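Serpin48 (Tenebrio molitor, PDB 3OZQ) inhibits the protease SPE with high specificity, acting as a serpin in insect innate immunity. Local coordinates at residues L35-A41 with Q315-I319; L45-Q49 with I60-L64; F103-F109 with S299-G303. Numbering follows the deposited sequence.

Contact 1: L35-A41 with Q315-I319; sequences LVSPFSA and QKSFI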
loop_
_atom_site.group_PDB
_atom_site.type_symbol
_atom_site.label_atom_id
_atom_site.label_comp_id
_atom_site.label_asym_id
_atom_site.label_seq_id
_atom_site.Cartn_x
_atom_site.Cartn_y
_atom_site.Cartn_z
ATOM N N LEU A 35 -7.001 2.376 -2.579
ATOM C CA LEU A 35 -5.678 2.532 -1.986
ATOM C C LEU A 35 -5.121 1.130 -1.766
ATOM O O LEU A 35 -5.840 0.244 -1.306
ATOM C CB LEU A 35 -5.778 3.276 -0.646
ATOM C CG LEU A 35 -4.498 3.444 0.179
ATOM C CD1 LEU A 35 -3.517 4.360 -0.549
ATOM C CD2 LEU A 35 -4.805 4.015 1.556
ATOM N N VAL A 36 -3.854 0.924 -2.130
ATOM C CA VAL A 36 -3.189 -0.353 -1.946
ATOM C C VAL A 36 -1.713 -0.160 -1.579
ATOM O O VAL A 36 -1.091 0.827 -1.979
ATOM C CB VAL A 36 -3.324 -1.264 -3.202
ATOM C CG1 VAL A 36 -2.711 -0.588 -4.462
ATOM C CG2 VAL A 36 -2.736 -2.684 -2.940
ATOM N N SER A 37 -1.177 -1.084 -0.779
ATOM C CA SER A 37 0.247 -1.102 -0.478
ATOM C C SER A 37 0.888 -2.369 -1.024
ATOM O O SER A 37 0.952 -3.394 -0.336
ATOM C CB SER A 37 0.509 -1.020 1.015
ATOM O OG SER A 37 1.913 -0.996 1.241
ATOM N N PRO A 38 1.357 -2.311 -2.275
ATOM C CA PRO A 38 2.097 -3.473 -2.787
ATOM C C PRO A 38 3.312 -3.790 -1.911
ATOM O O PRO A 38 3.617 -4.970 -1.643
ATOM C CB PRO A 38 2.498 -3.035 -4.194
ATOM C CG PRO A 38 1.418 -2.015 -4.578
ATOM C CD PRO A 38 1.162 -1.268 -3.297
ATOM N N PHE A 39 3.985 -2.751 -1.432
ATOM C CA PHE A 39 5.146 -2.950 -0.561
ATOM C C PHE A 39 4.807 -3.798 0.662
ATOM O O PHE A 39 5.448 -4.819 0.922
ATOM C CB PHE A 39 5.711 -1.611 -0.087
ATOM C CG PHE A 39 6.544 -1.727 1.157
ATOM C CD1 PHE A 39 6.002 -1.444 2.400
ATOM C CD2 PHE A 39 7.861 -2.152 1.083
ATOM C CE1 PHE A 39 6.758 -1.582 3.549
ATOM C CE2 PHE A 39 8.624 -2.277 2.223
ATOM C CZ PHE A 39 8.072 -1.984 3.457
ATOM N N SER A 40 3.794 -3.378 1.424
ATOM C CA SER A 40 3.478 -4.068 2.671
ATOM C C SER A 40 3.054 -5.525 2.417
ATOM O O SER A 40 3.506 -6.458 3.102
ATOM C CB SER A 40 2.413 -3.289 3.455
ATOM O OG SER A 40 2.431 -3.629 4.831
ATOM N N ALA A 41 2.187 -5.717 1.428
ATOM C CA ALA A 41 1.780 -7.051 1.040
ATOM C C ALA A 41 3.036 -7.874 0.730
ATOM O O ALA A 41 3.144 -9.046 1.114
ATOM C CB ALA A 41 0.855 -6.989 -0.168
ATOM N N GLN A 315 -5.595 -7.433 2.720
ATOM C CA GLN A 315 -5.054 -6.129 3.097
ATOM C C GLN A 315 -6.162 -5.125 3.315
ATOM O O GLN A 315 -7.093 -5.036 2.528
ATOM C CB GLN A 315 -4.089 -5.615 2.037
ATOM C CG GLN A 315 -3.409 -4.309 2.418
ATOM C CD GLN A 315 -2.428 -3.849 1.372
ATOM O OE1 GLN A 315 -1.249 -4.204 1.424
ATOM N NE2 GLN A 315 -2.899 -3.048 0.415
ATOM N N LYS A 316 -6.050 -4.351 4.379
ATOM C CA LYS A 316 -6.944 -3.223 4.566
ATOM C C LYS A 316 -6.141 -2.017 4.970
ATOM O O LYS A 316 -5.243 -2.116 5.802
ATOM C CB LYS A 316 -7.995 -3.526 5.635
ATOM C CG LYS A 316 -9.122 -2.512 5.677
ATOM C CD LYS A 316 -10.264 -3.051 6.525
ATOM C CE LYS A 316 -11.513 -2.179 6.374
ATOM N NZ LYS A 316 -12.721 -2.786 7.010
ATOM N N SER A 317 -6.461 -0.880 4.360
ATOM C CA SER A 317 -5.723 0.355 4.604
ATOM C C SER A 317 -6.619 1.553 4.324
ATOM O O SER A 317 -7.644 1.428 3.656
ATOM C CB SER A 317 -4.470 0.407 3.721
ATOM O OG SER A 317 -4.812 0.621 2.361
ATOM N N PHE A 318 -6.230 2.708 4.855
ATOM C CA PHE A 318 -6.896 3.963 4.541
ATOM C C PHE A 318 -5.888 5.093 4.466
ATOM O O PHE A 318 -4.744 4.972 4.931
ATOM C CB PHE A 318 -7.957 4.302 5.584
ATOM C CG PHE A 318 -7.396 4.716 6.900
ATOM C CD1 PHE A 318 -6.979 3.758 7.815
ATOM C CD2 PHE A 318 -7.292 6.053 7.238
ATOM C CE1 PHE A 318 -6.457 4.135 9.039
ATOM C CE2 PHE A 318 -6.768 6.436 8.457
ATOM C CZ PHE A 318 -6.353 5.476 9.358
ATOM N N ILE A 319 -6.328 6.181 3.857
ATOM C CA ILE A 319 -5.563 7.412 3.800
ATOM C C ILE A 319 -6.539 8.567 3.971
ATOM O O ILE A 319 -7.681 8.528 3.483
ATOM C CB ILE A 319 -4.831 7.573 2.469
ATOM C CG1 ILE A 319 -3.899 8.797 2.522
ATOM C CG2 ILE A 319 -5.850 7.712 1.337
ATOM C CD1 ILE A 319 -3.023 8.962 1.295
HETATM O O HOH W 1 -5.401 -1.645 0.888
#
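Leu35 and Gln315 bury far more surface than any other residue where the strand end and helix start of 35-41 meet strand 315-319. Leu35 extends its isobutyl group onto the strand, where CD2 lies 3.3 Å from Phe318 C, 3.5 Å from Ser317 OG and 3.7 Å from Ile319 CB. The alternation of the strand turns Gln315, Ser317 and Ile319 toward 35-41, whereas Lys316 and Phe318 point away. Gln315, extended with chi1 and chi2 near 180°, reaches across the gap until its amide lies against the backbone of Ser37, close to the first turn of the helix. A buried water links the two segments, donating to Leu35 O (2.9 Å) and hydrogen-bonding to Ser317 OG (2.8 Å).

In the serpin fold this is the region known as the shutter, where the start of a buried helix lies beneath the two central parallel strands of sheet A, here 163-174 and 310-321. These strands must part for the reactive-centre loop to insert during inhibition, as in other serpins. Ser40 OG is hydrogen-bonded to Asn167 OD1, the acceptor, which brings 163-174 into the same polar cluster. Ser37 is the N-cap of the helix: its OG accepts from Ser40 N at 3.0 Å and is also hydrogen-bonded to Leu367 O. Val36 pairs through its backbone with Ala369, so strand 34-36 belongs to the layer behind sheet A, and Phe368 of that layer packs on Leu35, Ser37 and Ser317.

Contact 2: L45-Q49 with I60-L64; sequences LALAQ and IRQVL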
loop_
_atom_site.group_PDB
_atom_site.type_symbol
_atom_site.label_atom_id
_atom_site.label_comp_id
_atom_site.label_asym_id
_atom_site.label_seq_id
_atom_site.Cartn_x
_atom_site.Cartn_y
_atom_site.Cartn_z
ATOM N N LEU A 45 4.130 -11.468 2.327
ATOM C CA LEU A 45 4.303 -12.639 1.490
ATOM C C LEU A 45 5.741 -13.180 1.594
ATOM O O LEU A 45 5.977 -14.383 1.481
ATOM C CB LEU A 45 3.980 -12.292 0.048
ATOM C CG LEU A 45 3.959 -13.488 -0.898
ATOM C CD1 LEU A 45 2.759 -14.376 -0.619
ATOM C CD2 LEU A 45 3.955 -13.025 -2.344
ATOM N N ALA A 46 6.707 -12.280 1.781
ATOM C CA ALA A 46 8.084 -12.703 2.009
ATOM C C ALA A 46 8.205 -13.490 3.333
ATOM O O ALA A 46 8.941 -14.466 3.417
ATOM C CB ALA A 46 9.030 -11.497 1.986
ATOM N N LEU A 47 7.477 -13.065 4.363
ATOM C CA LEU A 47 7.436 -13.804 5.613
ATOM C C LEU A 47 6.903 -15.196 5.326
ATOM O O LEU A 47 7.521 -16.201 5.695
ATOM C CB LEU A 47 6.521 -13.119 6.618
ATOM C CG LEU A 47 6.772 -13.393 8.109
ATOM C CD1 LEU A 47 5.496 -13.226 8.907
ATOM C CD2 LEU A 47 7.381 -14.750 8.357
ATOM N N ALA A 48 5.753 -15.253 4.663
ATOM C CA ALA A 48 5.173 -16.527 4.250
ATOM C C ALA A 48 6.195 -17.390 3.511
ATOM O O ALA A 48 6.393 -18.581 3.829
ATOM C CB ALA A 48 3.979 -16.286 3.358
ATOM N N GLN A 49 6.818 -16.783 2.509
ATOM C CA GLN A 49 7.797 -17.450 1.660
ATOM C C GLN A 49 8.874 -18.122 2.507
ATOM O O GLN A 49 9.347 -19.212 2.186
ATOM C CB GLN A 49 8.429 -16.422 0.706
ATOM C CG GLN A 49 9.365 -17.003 -0.345
ATOM C CD GLN A 49 10.266 -15.942 -0.980
ATOM O OE1 GLN A 49 9.879 -14.773 -1.113
ATOM N NE2 GLN A 49 11.479 -16.345 -1.365
ATOM N N ILE A 60 6.970 -17.875 -5.094
ATOM C CA ILE A 60 6.817 -16.598 -4.399
ATOM C C ILE A 60 8.031 -15.715 -4.652
ATOM O O ILE A 60 7.908 -14.499 -4.845
ATOM C CB ILE A 60 6.628 -16.807 -2.894
ATOM C CG1 ILE A 60 5.283 -17.500 -2.633
ATOM C CG2 ILE A 60 6.684 -15.498 -2.143
ATOM C CD1 ILE A 60 5.124 -17.992 -1.225
ATOM N N ARG A 61 9.206 -16.333 -4.664
ATOM C CA ARG A 61 10.445 -15.598 -4.890
ATOM C C ARG A 61 10.467 -15.013 -6.300
ATOM O O ARG A 61 10.865 -13.869 -6.503
ATOM C CB ARG A 61 11.647 -16.521 -4.688
ATOM C CG ARG A 61 12.922 -15.813 -4.255
ATOM C CD ARG A 61 14.152 -16.564 -4.761
ATOM N NE ARG A 61 14.241 -16.478 -6.217
ATOM C CZ ARG A 61 15.140 -17.110 -6.965
ATOM N NH1 ARG A 61 16.050 -17.899 -6.403
ATOM N NH2 ARG A 61 15.123 -16.951 -8.285
ATOM N N GLN A 62 10.035 -15.825 -7.260
ATOM C CA GLN A 62 9.980 -15.465 -8.669
ATOM C C GLN A 62 9.065 -14.277 -8.885
ATOM O O GLN A 62 9.412 -13.358 -9.624
ATOM C CB GLN A 62 9.490 -16.662 -9.503
ATOM C CG GLN A 62 9.182 -16.384 -10.988
ATOM C CD GLN A 62 8.091 -17.308 -11.557
ATOM O OE1 GLN A 62 7.542 -18.144 -10.847
ATOM N NE2 GLN A 62 7.770 -17.144 -12.834
ATOM N N VAL A 63 7.893 -14.283 -8.250
ATOM C CA VAL A 63 6.937 -13.194 -8.470
ATOM C C VAL A 63 7.337 -11.906 -7.754
ATOM O O VAL A 63 7.126 -10.810 -8.263
ATOM C CB VAL A 63 5.464 -13.594 -8.152
ATOM C CG1 VAL A 63 5.408 -14.953 -7.517
ATOM C CG2 VAL A 63 4.795 -12.543 -7.278
ATOM N N LEU A 64 7.931 -12.033 -6.578
ATOM C CA LEU A 64 8.405 -10.850 -5.893
ATOM C C LEU A 64 9.637 -10.339 -6.624
ATOM O O LEU A 64 10.199 -9.306 -6.253
ATOM C CB LEU A 64 8.706 -11.150 -4.425
ATOM C CG LEU A 64 7.468 -11.441 -3.562
ATOM C CD1 LEU A 64 7.863 -11.606 -2.105
ATOM C CD2 LEU A 64 6.423 -10.348 -3.703
#
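Two consecutive helices, 38-50 and 54-63, fold back on each other so that 45-49 and 60-64 run in broadly opposite directions. Each offers two large side chains one turn apart: Leu45 and Gln49 from the first, Ile60 and Leu64 from the second. The Ile60 branch CG2 is the bump that enters the gap between Leu45 and Gln49, lying 3.6 Å from Leu45 CG and 3.4 Å from Gln49 OE1. Leu64, at the end of its helix, fills the adjoining hollow. Its CD1 settles over the small residue Ala46, 4.1 Å from Ala46 N and 4.3 Å from Ala46 CB, and its CD2 meets Leu45 CD2 at 3.9 Å. The short Ala46 side chain leaves room for this leucine. Gln49 in turn reaches across to the second helix, its NE2 coming 3.3 Å from Arg61 CG; the charged end of Arg61 leads away from the contact to a salt bridge with Glu58. The pair belongs to the helical part of the serpin body, and Ala46 also touches Tyr117. No hydrogen bond crosses between the two segments, so they meet through apolar fit and van der Waals contact. Gln49 OE1 is buried against Ile60 and Leu64 without a hydrogen-bonding partner in the model, an unmet polar demand within a largely apolar contact.

Contact 3: F103-F109 with S299-G303; sequences FSVREEF and SGIAG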
loop_
_atom_site.group_PDB
_atom_site.type_symbol
_atom_site.label_atom_id
_atom_site.label_comp_id
_atom_site.label_asym_id
_atom_site.label_seq_id
_atom_site.Cartn_x
_atom_site.Cartn_y
_atom_site.Cartn_z
ATOM N N PHE A 103 -2.182 -27.352 13.927
ATOM C CA PHE A 103 -0.763 -27.383 13.615
ATOM C C PHE A 103 -0.026 -26.234 14.300
ATOM O O PHE A 103 0.049 -25.116 13.776
ATOM C CB PHE A 103 -0.528 -27.388 12.099
ATOM C CG PHE A 103 -1.385 -28.375 11.345
ATOM C CD1 PHE A 103 -2.529 -27.958 10.684
ATOM C CD2 PHE A 103 -1.049 -29.715 11.296
ATOM C CE1 PHE A 103 -3.314 -28.854 9.983
ATOM C CE2 PHE A 103 -1.840 -30.623 10.603
ATOM C CZ PHE A 103 -2.972 -30.194 9.950
ATOM N N SER A 104 0.504 -26.530 15.484
ATOM C CA SER A 104 1.262 -25.576 16.285
ATOM C C SER A 104 2.337 -24.856 15.472
ATOM O O SER A 104 3.175 -25.485 14.828
ATOM C CB SER A 104 1.908 -26.288 17.477
ATOM O OG SER A 104 0.922 -26.761 18.376
ATOM N N VAL A 105 2.308 -23.531 15.512
ATOM C CA VAL A 105 3.295 -22.742 14.802
ATOM C C VAL A 105 4.678 -22.967 15.404
ATOM O O VAL A 105 4.862 -22.862 16.620
ATOM C CB VAL A 105 2.946 -21.245 14.864
ATOM C CG1 VAL A 105 3.940 -20.431 14.026
ATOM C CG2 VAL A 105 1.530 -21.020 14.392
ATOM N N ARG A 106 5.646 -23.272 14.547
ATOM C CA ARG A 106 7.030 -23.429 14.979
ATOM C C ARG A 106 7.577 -22.136 15.565
ATOM O O ARG A 106 7.595 -21.101 14.897
ATOM C CB ARG A 106 7.907 -23.896 13.815
ATOM C CG ARG A 106 7.381 -25.151 13.139
ATOM C CD ARG A 106 8.272 -25.597 11.997
ATOM N NE ARG A 106 7.576 -26.540 11.124
ATOM C CZ ARG A 106 7.460 -27.846 11.368
ATOM N NH1 ARG A 106 7.992 -28.369 12.467
ATOM N NH2 ARG A 106 6.808 -28.632 10.517
ATOM N N GLU A 107 8.021 -22.201 16.819
ATOM C CA GLU A 107 8.548 -21.030 17.523
ATOM C C GLU A 107 9.546 -20.229 16.686
ATOM O O GLU A 107 9.618 -19.006 16.800
ATOM C CB GLU A 107 9.199 -21.447 18.845
ATOM C CG GLU A 107 8.212 -21.832 19.934
ATOM C CD GLU A 107 8.474 -21.088 21.231
ATOM O OE1 GLU A 107 7.550 -21.015 22.073
ATOM O OE2 GLU A 107 9.604 -20.574 21.403
ATOM N N GLU A 108 10.315 -20.933 15.861
ATOM C CA GLU A 108 11.308 -20.323 14.984
ATOM C C GLU A 108 10.678 -19.380 13.956
ATOM O O GLU A 108 11.315 -18.423 13.507
ATOM C CB GLU A 108 12.073 -21.420 14.242
ATOM C CG GLU A 108 13.157 -20.904 13.307
ATOM C CD GLU A 108 13.738 -21.990 12.405
ATOM O OE1 GLU A 108 13.333 -23.170 12.535
ATOM O OE2 GLU A 108 14.603 -21.658 11.561
ATOM N N PHE A 109 9.438 -19.670 13.569
ATOM C CA PHE A 109 8.736 -18.862 12.578
ATOM C C PHE A 109 8.139 -17.647 13.255
ATOM O O PHE A 109 8.154 -16.545 12.696
ATOM C CB PHE A 109 7.641 -19.675 11.877
ATOM C CG PHE A 109 7.031 -18.984 10.676
ATOM C CD1 PHE A 109 7.746 -18.843 9.493
ATOM C CD2 PHE A 109 5.736 -18.499 10.724
ATOM C CE1 PHE A 109 7.179 -18.209 8.383
ATOM C CE2 PHE A 109 5.169 -17.864 9.619
ATOM C CZ PHE A 109 5.891 -17.731 8.451
ATOM N N SER A 299 5.574 -26.240 5.301
ATOM C CA SER A 299 6.112 -27.018 6.428
ATOM C C SER A 299 7.068 -26.233 7.327
ATOM O O SER A 299 7.385 -26.667 8.434
ATOM C CB SER A 299 6.793 -28.305 5.934
ATOM O OG SER A 299 7.758 -28.050 4.921
ATOM N N GLY A 300 7.550 -25.096 6.833
ATOM C CA GLY A 300 8.358 -24.199 7.639
ATOM C C GLY A 300 7.519 -23.434 8.644
ATOM O O GLY A 300 8.039 -22.879 9.602
ATOM N N ILE A 301 6.210 -23.406 8.437
ATOM C CA ILE A 301 5.341 -22.715 9.374
ATOM C C ILE A 301 4.850 -23.703 10.436
ATOM O O ILE A 301 4.989 -23.466 11.639
ATOM C CB ILE A 301 4.164 -22.033 8.646
ATOM C CG1 ILE A 301 4.697 -20.939 7.711
ATOM C CG2 ILE A 301 3.168 -21.458 9.646
ATOM C CD1 ILE A 301 3.702 -20.467 6.681
ATOM N N ALA A 302 4.291 -24.818 9.979
ATOM C CA ALA A 302 3.819 -25.867 10.882
ATOM C C ALA A 302 3.363 -27.065 10.083
ATOM O O ALA A 302 3.041 -26.946 8.902
ATOM C CB ALA A 302 2.679 -25.349 11.764
ATOM N N GLY A 303 3.354 -28.228 10.729
ATOM C CA GLY A 303 2.922 -29.452 10.087
ATOM C C GLY A 303 3.866 -29.940 9.010
ATOM O O GLY A 303 5.005 -29.490 8.903
#
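In the serpin body, the turn leading into helix 107-115 is tied here to the loop that precedes strand 310-321, a long-range link between two irregular segments. Arg106 makes every clear hydrogen bond across it. Its backbone N donates to Ile301 O at 3.0 Å with an almost straight geometry of 175°. Its side chain curls round to a second carbonyl: NE donates to Ser299 O at 2.7 Å, and NH2 adds a weak bond to the same Ser299 O at 2.9 Å. The acceptor lies near the plane of the guanidinium, at its edge. Main-chain oxygens of 299-303 thus serve as the acceptors. Arg106 occupies the N-cap position, and its own O accepts from Phe109 N at 2.7 Å as the helix begins. The hydroxyl of Ser299 is engaged outside the contact, by Asp297.

Apolar groups flank these bonds. Ile301 CG1 sits over one face of the Phe109 ring in a CH-pi contact, 3.6 Å from the centroid, and that ring also packs on Leu47. Gly303, with a positive phi of 69°, has little room for a side chain: an ideal CB would lie just 3.2 Å from Phe103 CD2. At this end of the contact Phe103 CB meets Ala302 CB at 3.8 Å, and Phe103 CD2 lies 4.2 Å from Gly303 CA.

The centre of contact 1 lies about 3 Å from the centre of the chain, that of contact 2 about 16 Å and that of contact 3 about 28 Å; the first two are buried, the third partly exposed. Helix 38-50 serves contacts 1 and 2, with its start under the central sheet and a later turn against helix 54-63. Leu47 faces yet another way, and Leu47 CD2 packs 3.3 Å from Phe109 CZ, so contacts 2 and 3 touch; contacts 1 and 3 do not. The chemistry changes with place: in contact 1 a leucine and a glutamine accompany a water and a serine hydroxyl, hydrocarbon dominates contact 2, and direct arginine-to-carbonyl hydrogen bonds hold contact 3.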